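Local coordinates for protein tRNA uridine(34) acetyltransferase (Methanocaldococcus infernus, PDB 6IA8) that modifies the wobble uridine of tRNA, using acetyl-CoA and a radical S-adenosyl-L-methionine [4Fe-4S] cluster to form 5-carboxymethyluridine, at residues R158-M163 and K169-A174; V213-Q218 and I238-L243; L227-H232 and G295-E300. All coordinates share one frame; numbering follows the deposited sequence.

Contact 1: R158-M163 and K169-A174; sequences RCLDAM and KSLEEA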
loop_
_atom_site.group_PDB
_atom_site.type_symbol
_atom_site.label_atom_id
_atom_site.label_comp_id
_atom_site.label_asym_id
_atom_site.label_seq_id
_atom_site.Cartn_x
_atom_site.Cartn_y
_atom_site.Cartn_z
ATOM N N ARG A 158 8.148 20.183 -3.392
ATOM C CA ARG A 158 9.084 20.133 -4.507
ATOM C C ARG A 158 8.853 18.910 -5.384
ATOM O O ARG A 158 9.115 18.954 -6.598
ATOM C CB ARG A 158 10.524 20.153 -3.976
ATOM C CG ARG A 158 10.939 21.462 -3.326
ATOM C CD ARG A 158 10.892 22.616 -4.348
ATOM N NE ARG A 158 11.960 22.481 -5.345
ATOM C CZ ARG A 158 11.960 23.055 -6.540
ATOM N NH1 ARG A 158 10.928 23.781 -6.922
ATOM N NH2 ARG A 158 12.988 22.878 -7.352
ATOM N N CYS A 159 8.442 17.790 -4.793
ATOM C CA CYS A 159 8.050 16.656 -5.624
ATOM C C CYS A 159 6.879 17.023 -6.527
ATOM O O CYS A 159 6.848 16.661 -7.715
ATOM C CB CYS A 159 7.694 15.457 -4.741
ATOM S SG CYS A 159 9.066 14.770 -3.782
ATOM N N LEU A 160 5.885 17.707 -5.966
ATOM C CA LEU A 160 4.753 18.150 -6.762
ATOM C C LEU A 160 5.170 19.192 -7.789
ATOM O O LEU A 160 4.610 19.219 -8.893
ATOM C CB LEU A 160 3.653 18.703 -5.861
ATOM C CG LEU A 160 3.020 17.684 -4.917
ATOM C CD1 LEU A 160 2.080 18.384 -3.964
ATOM C CD2 LEU A 160 2.303 16.623 -5.716
ATOM N N ASP A 161 6.117 20.077 -7.432
ATOM C CA ASP A 161 6.639 21.037 -8.402
ATOM C C ASP A 161 7.179 20.309 -9.625
ATOM O O ASP A 161 6.984 20.762 -10.756
ATOM C CB ASP A 161 7.740 21.917 -7.779
ATOM C CG ASP A 161 7.204 22.916 -6.767
ATOM O OD1 ASP A 161 5.984 23.200 -6.754
ATOM O OD2 ASP A 161 8.012 23.445 -5.979
ATOM N N ALA A 162 7.926 19.217 -9.409
ATOM C CA ALA A 162 8.482 18.453 -10.521
ATOM C C ALA A 162 7.384 17.836 -11.359
ATOM O O ALA A 162 7.485 17.804 -12.587
ATOM C CB ALA A 162 9.403 17.354 -10.014
ATOM N N MET A 163 6.319 17.352 -10.720
ATOM C CA MET A 163 5.204 16.804 -11.480
ATOM C C MET A 163 4.477 17.904 -12.222
ATOM O O MET A 163 4.041 17.697 -13.360
ATOM C CB MET A 163 4.223 16.068 -10.564
ATOM C CG MET A 163 4.840 14.902 -9.802
ATOM S SD MET A 163 3.566 14.149 -8.756
ATOM C CE MET A 163 4.564 13.661 -7.350
ATOM N N LYS A 169 4.411 28.723 -4.735
ATOM C CA LYS A 169 4.712 29.549 -3.574
ATOM C C LYS A 169 4.589 28.771 -2.274
ATOM O O LYS A 169 5.102 29.218 -1.245
ATOM C CB LYS A 169 3.778 30.770 -3.514
ATOM N N SER A 170 3.934 27.615 -2.292
ATOM C CA SER A 170 3.642 26.895 -1.063
ATOM C C SER A 170 3.168 25.492 -1.404
ATOM O O SER A 170 2.766 25.204 -2.536
ATOM C CB SER A 170 2.571 27.626 -0.253
ATOM O OG SER A 170 1.297 27.396 -0.829
ATOM N N LEU A 171 3.221 24.624 -0.396
ATOM C CA LEU A 171 2.691 23.275 -0.534
ATOM C C LEU A 171 1.254 23.294 -1.035
ATOM O O LEU A 171 0.915 22.613 -2.007
ATOM C CB LEU A 171 2.769 22.562 0.808
ATOM C CG LEU A 171 2.097 21.177 0.883
ATOM C CD1 LEU A 171 2.771 20.161 -0.039
ATOM C CD2 LEU A 171 2.117 20.656 2.311
ATOM N N GLU A 172 0.397 24.081 -0.383
ATOM C CA GLU A 172 -1.012 24.137 -0.763
ATOM C C GLU A 172 -1.185 24.563 -2.216
ATOM O O GLU A 172 -2.055 24.048 -2.924
ATOM C CB GLU A 172 -1.761 25.094 0.167
ATOM C CG GLU A 172 -3.243 25.223 -0.104
ATOM C CD GLU A 172 -3.913 26.248 0.800
ATOM O OE1 GLU A 172 -3.193 26.970 1.521
ATOM O OE2 GLU A 172 -5.158 26.332 0.791
ATOM N N GLU A 173 -0.368 25.495 -2.692
ATOM C CA GLU A 173 -0.507 25.887 -4.088
ATOM C C GLU A 173 -0.065 24.771 -5.029
ATOM O O GLU A 173 -0.702 24.550 -6.066
ATOM C CB GLU A 173 0.281 27.156 -4.382
ATOM C CG GLU A 173 0.015 27.668 -5.793
ATOM C CD GLU A 173 0.949 28.800 -6.213
ATOM O OE1 GLU A 173 0.688 29.427 -7.258
ATOM O OE2 GLU A 173 1.938 29.041 -5.504
ATOM N N ALA A 174 1.037 24.080 -4.701
ATOM C CA ALA A 174 1.494 22.956 -5.517
ATOM C C ALA A 174 0.440 21.851 -5.567
ATOM O O ALA A 174 0.244 21.193 -6.603
ATOM C CB ALA A 174 2.807 22.416 -4.951
#
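L160 and A174 carry this contact, facing each other from helix 149-164 and helix 171-178 with their CA atoms 5.9 Å apart. Along the leucine, CB comes first: it abuts the methyl of A174, CB to CB 3.9 Å. CG stands anti to the carbonyl carbon (chi1 -64°), which carries the branch on past that methyl. From there CD1 reaches over the backbone of A174, 4.2 Å from its C atom, and ends at the methyl of L171, CD1 to CD1 4.4 Å. CD2 turns from the second segment, and beyond the segments the side chain packs on Q175, N178 and I496. The small side chain of A174 probably allows this close approach. The two helices form a helical hairpin in the connection from strand 134-140 to strand 184-192, neighbours in the parallel sheet of the radical SAM core; on the strand side, C159 and M163 of helix 149-164 rest on L137.

On its other flank the A174 methyl meets a carboxylate: D161 OD1 lies 3.7 Å from A174 CB. That oxygen also accepts a hydrogen bond from S168 OG in the connecting loop. Its partner OD2 is held by R158 NH1 at 3.1 Å, reached on the anti side and 26° out of the carboxylate plane, and by a salt bridge to K157. With one lysine, one arginine and a hydroxyl as partners, this buried aspartate is probably kept ionised despite E167 nearby.

The second helix starts with S170 as N-cap, its OG accepting from E173 N at 3.1 Å. Just before it, K169 N points at E173 OE2, 2.6 Å away and nearly in line with the carboxylate C-O bond.

Contact 2: V213-Q218 and I238-L243; sequences VELGVQ and IKATQL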
loop_
_atom_site.group_PDB
_atom_site.type_symbol
_atom_site.label_atom_id
_atom_site.label_comp_id
_atom_site.label_asym_id
_atom_site.label_seq_id
_atom_site.Cartn_x
_atom_site.Cartn_y
_atom_site.Cartn_z
ATOM N N VAL A 213 -0.055 4.659 4.405
ATOM C CA VAL A 213 1.042 4.670 5.365
ATOM C C VAL A 213 1.557 3.245 5.536
ATOM O O VAL A 213 0.783 2.316 5.788
ATOM C CB VAL A 213 0.609 5.259 6.719
ATOM C CG1 VAL A 213 1.785 5.160 7.744
ATOM C CG2 VAL A 213 0.166 6.676 6.586
ATOM N N GLU A 214 2.856 3.068 5.362
ATOM C CA GLU A 214 3.503 1.775 5.511
ATOM C C GLU A 214 4.234 1.773 6.844
ATOM O O GLU A 214 5.116 2.612 7.063
ATOM C CB GLU A 214 4.493 1.496 4.380
ATOM C CG GLU A 214 5.081 0.082 4.451
ATOM C CD GLU A 214 6.286 -0.119 3.532
ATOM O OE1 GLU A 214 7.374 -0.461 4.050
ATOM O OE2 GLU A 214 6.139 0.073 2.309
ATOM N N LEU A 215 3.860 0.853 7.727
ATOM C CA LEU A 215 4.433 0.753 9.063
ATOM C C LEU A 215 5.581 -0.245 9.024
ATOM O O LEU A 215 5.422 -1.345 8.490
ATOM C CB LEU A 215 3.371 0.301 10.071
ATOM C CG LEU A 215 2.215 1.288 10.298
ATOM C CD1 LEU A 215 1.154 0.616 11.234
ATOM C CD2 LEU A 215 2.706 2.596 10.892
ATOM N N GLY A 216 6.733 0.144 9.567
ATOM C CA GLY A 216 7.842 -0.779 9.731
ATOM C C GLY A 216 7.608 -1.755 10.874
ATOM O O GLY A 216 8.267 -1.661 11.918
ATOM N N VAL A 217 6.650 -2.674 10.704
ATOM C CA VAL A 217 6.264 -3.575 11.788
ATOM C C VAL A 217 7.369 -4.592 12.077
ATOM O O VAL A 217 7.748 -4.797 13.240
ATOM C CB VAL A 217 4.940 -4.277 11.442
ATOM C CG1 VAL A 217 4.565 -5.259 12.525
ATOM C CG2 VAL A 217 3.828 -3.239 11.227
ATOM N N GLN A 218 7.870 -5.259 11.021
ATOM C CA GLN A 218 8.910 -6.281 11.072
ATOM C C GLN A 218 8.393 -7.543 11.737
ATOM O O GLN A 218 8.346 -8.583 11.080
ATOM C CB GLN A 218 10.147 -5.772 11.790
ATOM C CG GLN A 218 10.594 -4.365 11.410
ATOM C CD GLN A 218 10.621 -4.101 9.927
ATOM O OE1 GLN A 218 10.502 -5.006 9.104
ATOM N NE2 GLN A 218 10.757 -2.836 9.579
ATOM N N ILE A 238 -0.315 -1.777 16.831
ATOM C CA ILE A 238 -1.759 -1.912 16.984
ATOM C C ILE A 238 -2.422 -0.547 17.080
ATOM O O ILE A 238 -3.424 -0.293 16.409
ATOM C CB ILE A 238 -2.085 -2.789 18.202
ATOM C CG1 ILE A 238 -1.603 -4.219 17.937
ATOM C CG2 ILE A 238 -3.565 -2.724 18.514
ATOM C CD1 ILE A 238 -1.750 -5.183 19.125
ATOM N N LYS A 239 -1.855 0.367 17.871
ATOM C CA LYS A 239 -2.457 1.689 18.033
ATOM C C LYS A 239 -2.355 2.498 16.741
ATOM O O LYS A 239 -3.308 3.176 16.338
ATOM C CB LYS A 239 -1.773 2.443 19.183
ATOM C CG LYS A 239 -2.335 3.831 19.439
ATOM C CD LYS A 239 -3.826 3.783 19.743
ATOM C CE LYS A 239 -4.340 5.127 20.232
ATOM N NZ LYS A 239 -5.819 5.129 20.426
ATOM N N ALA A 240 -1.166 2.536 16.138
ATOM C CA ALA A 240 -1.013 3.221 14.853
ATOM C C ALA A 240 -2.022 2.707 13.831
ATOM O O ALA A 240 -2.603 3.493 13.067
ATOM C CB ALA A 240 0.415 3.046 14.310
ATOM N N THR A 241 -2.196 1.386 13.757
ATOM C CA THR A 241 -3.120 0.821 12.778
ATOM C C THR A 241 -4.533 1.357 12.981
ATOM O O THR A 241 -5.204 1.753 12.016
ATOM C CB THR A 241 -3.108 -0.705 12.869
ATOM O OG1 THR A 241 -1.821 -1.252 12.503
ATOM C CG2 THR A 241 -4.181 -1.316 11.924
ATOM N N GLN A 242 -4.993 1.412 14.234
ATOM C CA GLN A 242 -6.331 1.921 14.515
ATOM C C GLN A 242 -6.458 3.409 14.189
ATOM O O GLN A 242 -7.469 3.849 13.637
ATOM C CB GLN A 242 -6.662 1.680 15.986
ATOM C CG GLN A 242 -7.992 2.297 16.434
ATOM C CD GLN A 242 -7.841 3.602 17.162
ATOM O OE1 GLN A 242 -7.015 3.723 18.057
ATOM N NE2 GLN A 242 -8.662 4.589 16.801
ATOM N N LEU A 243 -5.472 4.213 14.571
ATOM C CA LEU A 243 -5.555 5.640 14.287
ATOM C C LEU A 243 -5.549 5.891 12.786
ATOM O O LEU A 243 -6.240 6.790 12.300
ATOM C CB LEU A 243 -4.398 6.372 14.953
ATOM C CG LEU A 243 -4.420 6.410 16.485
ATOM C CD1 LEU A 243 -3.110 6.999 16.986
ATOM C CD2 LEU A 243 -5.596 7.219 16.981
#
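L215 projects from strand 212-218 into the side of helix 234-245, where A240 and T241 receive its branched end. The two methyls of the leucine divide round the single methyl of A240, with CD1 4.0 Å and CD2 4.1 Å from A240 CB, so the fork of the leucine sits astride the alanine. CD1 is shared: it also lies 3.7 Å from T241 OG1, and here the two side chains cross obliquely. The leucine gets there with CG beside its backbone N (chi1 -65°) and the chain then extended (chi2 174°).

The threonine is turned so that its hydroxyl lies beside its own backbone N and its methyl points anti to it. OG1 can therefore bond to T237 O one turn back in the helix, and a second bond joins it to Y253 OH. A polar atom beside an apolar methyl is thus accounted for by two partners. Immediately after L215 the strand bends: G216 is the centre of an inverse gamma turn, closed by a weak bond from V217 N to L215 O of 2.9 Å.

E214 leaves the strand on the reverse face and makes a salt bridge with K286. Strand 212-218 lies inside the parallel sheet, between strands 184-192 and 250-255, and helix 234-245 belongs to the beta-alpha-beta crossover leading to the latter. L215 also touches Y253 of that next strand and L244 of the same helix, while T241 reaches S402, in the turn between strands 392-401 and 404-413 of the acetyltransferase domain.

Contact 3: L227-H232 and G295-E300; sequences LCKRGH and GTELYE. With SO4 (sulfate ion), chain C.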
loop_
_atom_site.group_PDB
_atom_site.type_symbol
_atom_site.label_atom_id
_atom_site.label_comp_id
_atom_site.label_asym_id
_atom_site.label_seq_id
_atom_site.Cartn_x
_atom_site.Cartn_y
_atom_site.Cartn_z
ATOM N N LEU A 227 14.748 -8.239 21.178
ATOM C CA LEU A 227 15.978 -8.989 20.927
ATOM C C LEU A 227 16.808 -8.332 19.825
ATOM O O LEU A 227 18.044 -8.302 19.886
ATOM C CB LEU A 227 15.620 -10.427 20.560
ATOM C CG LEU A 227 16.667 -11.519 20.557
ATOM C CD1 LEU A 227 17.218 -11.773 21.946
ATOM C CD2 LEU A 227 16.023 -12.773 19.965
ATOM N N CYS A 228 16.149 -7.779 18.823
ATOM C CA CYS A 228 16.833 -7.104 17.728
ATOM C C CYS A 228 16.991 -5.612 17.980
ATOM O O CYS A 228 17.432 -4.880 17.091
ATOM C CB CYS A 228 16.078 -7.342 16.415
ATOM S SG CYS A 228 15.874 -9.123 16.043
ATOM N N LYS A 229 16.629 -5.145 19.163
ATOM C CA LYS A 229 16.779 -3.740 19.528
ATOM C C LYS A 229 16.076 -2.830 18.519
ATOM O O LYS A 229 16.612 -1.810 18.070
ATOM C CB LYS A 229 18.257 -3.376 19.691
ATOM C CG LYS A 229 18.894 -4.110 20.864
ATOM C CD LYS A 229 20.389 -3.856 21.019
ATOM C CE LYS A 229 20.940 -4.736 22.153
ATOM N NZ LYS A 229 22.418 -4.646 22.314
ATOM N N ARG A 230 14.849 -3.213 18.164
ATOM C CA ARG A 230 13.984 -2.338 17.387
ATOM C C ARG A 230 13.365 -1.281 18.304
ATOM O O ARG A 230 13.255 -1.458 19.521
ATOM C CB ARG A 230 12.888 -3.139 16.678
ATOM C CG ARG A 230 13.366 -4.389 15.955
ATOM C CD ARG A 230 14.384 -4.104 14.848
ATOM N NE ARG A 230 13.842 -3.264 13.786
ATOM C CZ ARG A 230 14.354 -3.180 12.561
ATOM N NH1 ARG A 230 15.420 -3.902 12.235
ATOM N NH2 ARG A 230 13.786 -2.389 11.654
ATOM N N GLY A 231 12.973 -0.161 17.709
ATOM C CA GLY A 231 12.536 0.965 18.504
ATOM C C GLY A 231 11.042 1.084 18.685
ATOM O O GLY A 231 10.550 2.184 18.957
ATOM N N HIS A 232 10.311 -0.022 18.546
ATOM C CA HIS A 232 8.863 0.014 18.685
ATOM C C HIS A 232 8.364 -1.316 19.231
ATOM O O HIS A 232 9.082 -2.309 19.272
ATOM C CB HIS A 232 8.178 0.323 17.351
ATOM C CG HIS A 232 8.227 -0.807 16.374
ATOM N ND1 HIS A 232 9.261 -0.969 15.476
ATOM C CD2 HIS A 232 7.374 -1.837 16.155
ATOM C CE1 HIS A 232 9.045 -2.048 14.749
ATOM N NE2 HIS A 232 7.899 -2.585 15.128
ATOM N N GLY A 295 27.355 -3.659 8.930
ATOM C CA GLY A 295 27.097 -2.379 9.555
ATOM C C GLY A 295 25.778 -2.248 10.282
ATOM O O GLY A 295 25.451 -1.142 10.735
ATOM N N THR A 296 25.016 -3.326 10.414
ATOM C CA THR A 296 23.745 -3.300 11.121
ATOM C C THR A 296 23.849 -4.070 12.433
ATOM O O THR A 296 24.798 -4.816 12.680
ATOM C CB THR A 296 22.623 -3.897 10.260
ATOM O OG1 THR A 296 22.958 -5.243 9.903
ATOM C CG2 THR A 296 22.416 -3.080 8.997
ATOM N N GLU A 297 22.846 -3.874 13.290
ATOM C CA GLU A 297 22.753 -4.672 14.504
ATOM C C GLU A 297 22.612 -6.147 14.162
ATOM O O GLU A 297 23.220 -7.000 14.810
ATOM C CB GLU A 297 21.575 -4.198 15.358
ATOM C CG GLU A 297 21.281 -5.069 16.573
ATOM C CD GLU A 297 22.421 -5.108 17.578
ATOM O OE1 GLU A 297 23.291 -4.216 17.535
ATOM O OE2 GLU A 297 22.451 -6.038 18.408
ATOM N N LEU A 298 21.812 -6.470 13.147
ATOM C CA LEU A 298 21.696 -7.859 12.717
ATOM C C LEU A 298 23.045 -8.435 12.324
ATOM O O LEU A 298 23.312 -9.621 12.572
ATOM C CB LEU A 298 20.718 -7.954 11.554
ATOM C CG LEU A 298 19.261 -7.681 11.910
ATOM C CD1 LEU A 298 18.415 -7.574 10.646
ATOM C CD2 LEU A 298 18.727 -8.763 12.825
ATOM N N TYR A 299 23.931 -7.604 11.758
ATOM C CA TYR A 299 25.265 -8.096 11.442
ATOM C C TYR A 299 26.034 -8.430 12.717
ATOM O O TYR A 299 26.760 -9.434 12.772
ATOM C CB TYR A 299 26.041 -7.075 10.615
ATOM C CG TYR A 299 27.463 -7.504 10.377
ATOM C CD1 TYR A 299 27.756 -8.506 9.471
ATOM C CD2 TYR A 299 28.508 -6.926 11.070
ATOM C CE1 TYR A 299 29.051 -8.905 9.242
ATOM C CE2 TYR A 299 29.824 -7.305 10.841
ATOM C CZ TYR A 299 30.090 -8.302 9.934
ATOM O OH TYR A 299 31.381 -8.706 9.709
ATOM N N GLU A 300 25.937 -7.565 13.730
ATOM C CA GLU A 300 26.617 -7.841 14.993
ATOM C C GLU A 300 26.112 -9.148 15.603
ATOM O O GLU A 300 26.902 -10.006 16.011
ATOM C CB GLU A 300 26.420 -6.676 15.963
ATOM C CG GLU A 300 27.207 -5.422 15.608
ATOM C CD GLU A 300 28.710 -5.669 15.551
ATOM O OE1 GLU A 300 29.237 -5.925 14.449
ATOM O OE2 GLU A 300 29.367 -5.619 16.612
HETATM S S SO4 C . 12.417 0.111 14.194
HETATM O O1 SO4 C . 11.479 0.673 15.168
HETATM O O2 SO4 C . 11.926 -1.166 13.680
HETATM O O3 SO4 C . 12.589 1.047 13.088
HETATM O O4 SO4 C . 13.704 -0.099 14.852
#
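The R230 guanidinium and the H232 ring both turn an edge, in plane, to one sulfate ion, probably taken from the crystallisation liquor. They belong to the loop after helix 222-227, which ends in a Schellman motif: K229, at positive phi, is its C-prime residue, with R230 N bonded to L225 O. The arginine, bent at chi2 and chi3, folds back to give both NE (2.8 Å) and NH2 (3.0 Å) to sulfate O2. H232 ND1 gives an almost straight bond, 177°, to O1 at 2.8 Å. Between them G231 N donates to O4 at 2.9 Å. Because H232 NE2 also bonds to V217 O, both ring nitrogens are engaged, consistent with a charged imidazolium. With R230 replaced by an alanine, the two N-H donors to O2 are gone, and the sulfate is likely to be held less firmly, by H232 and G231 alone.

Across the contact, helix 297-303 begins at T296, whose OG1 caps Y299 N. Its first turn meets the end of helix 222-227: C228 SG packs on L298 CD2 at 4.3 Å, with P260 touching both side chains. E297, bent at chi2, lays its CG 3.9 Å from C228 O. Its carboxylate lies beside the extended K229 chain, OE2 near CD, and forms a salt bridge with R304, while K229 NZ stays 4.1 Å from E297 OE2, beyond salt-bridge range.

In the fold
From the N terminus, contact 1 comes first and closes a short loop of five residues, joining two successive helices before the chain enters strand 184-192. It is complete before the others open and touches neither, its centre about 28 Å from that of contact 2 and about 37 Å from that of contact 3. Contacts 2 and 3 cross: segment 227-232 falls between the strand and the helix of contact 2, and its partner 295-300 follows only after strands 250-255 and 284-287. Their centres are about 19 Å apart, and they meet where H232 adjoins V217. Together they tie the middle of the parallel sheet to a covering helix and to a late helix of the radical SAM core.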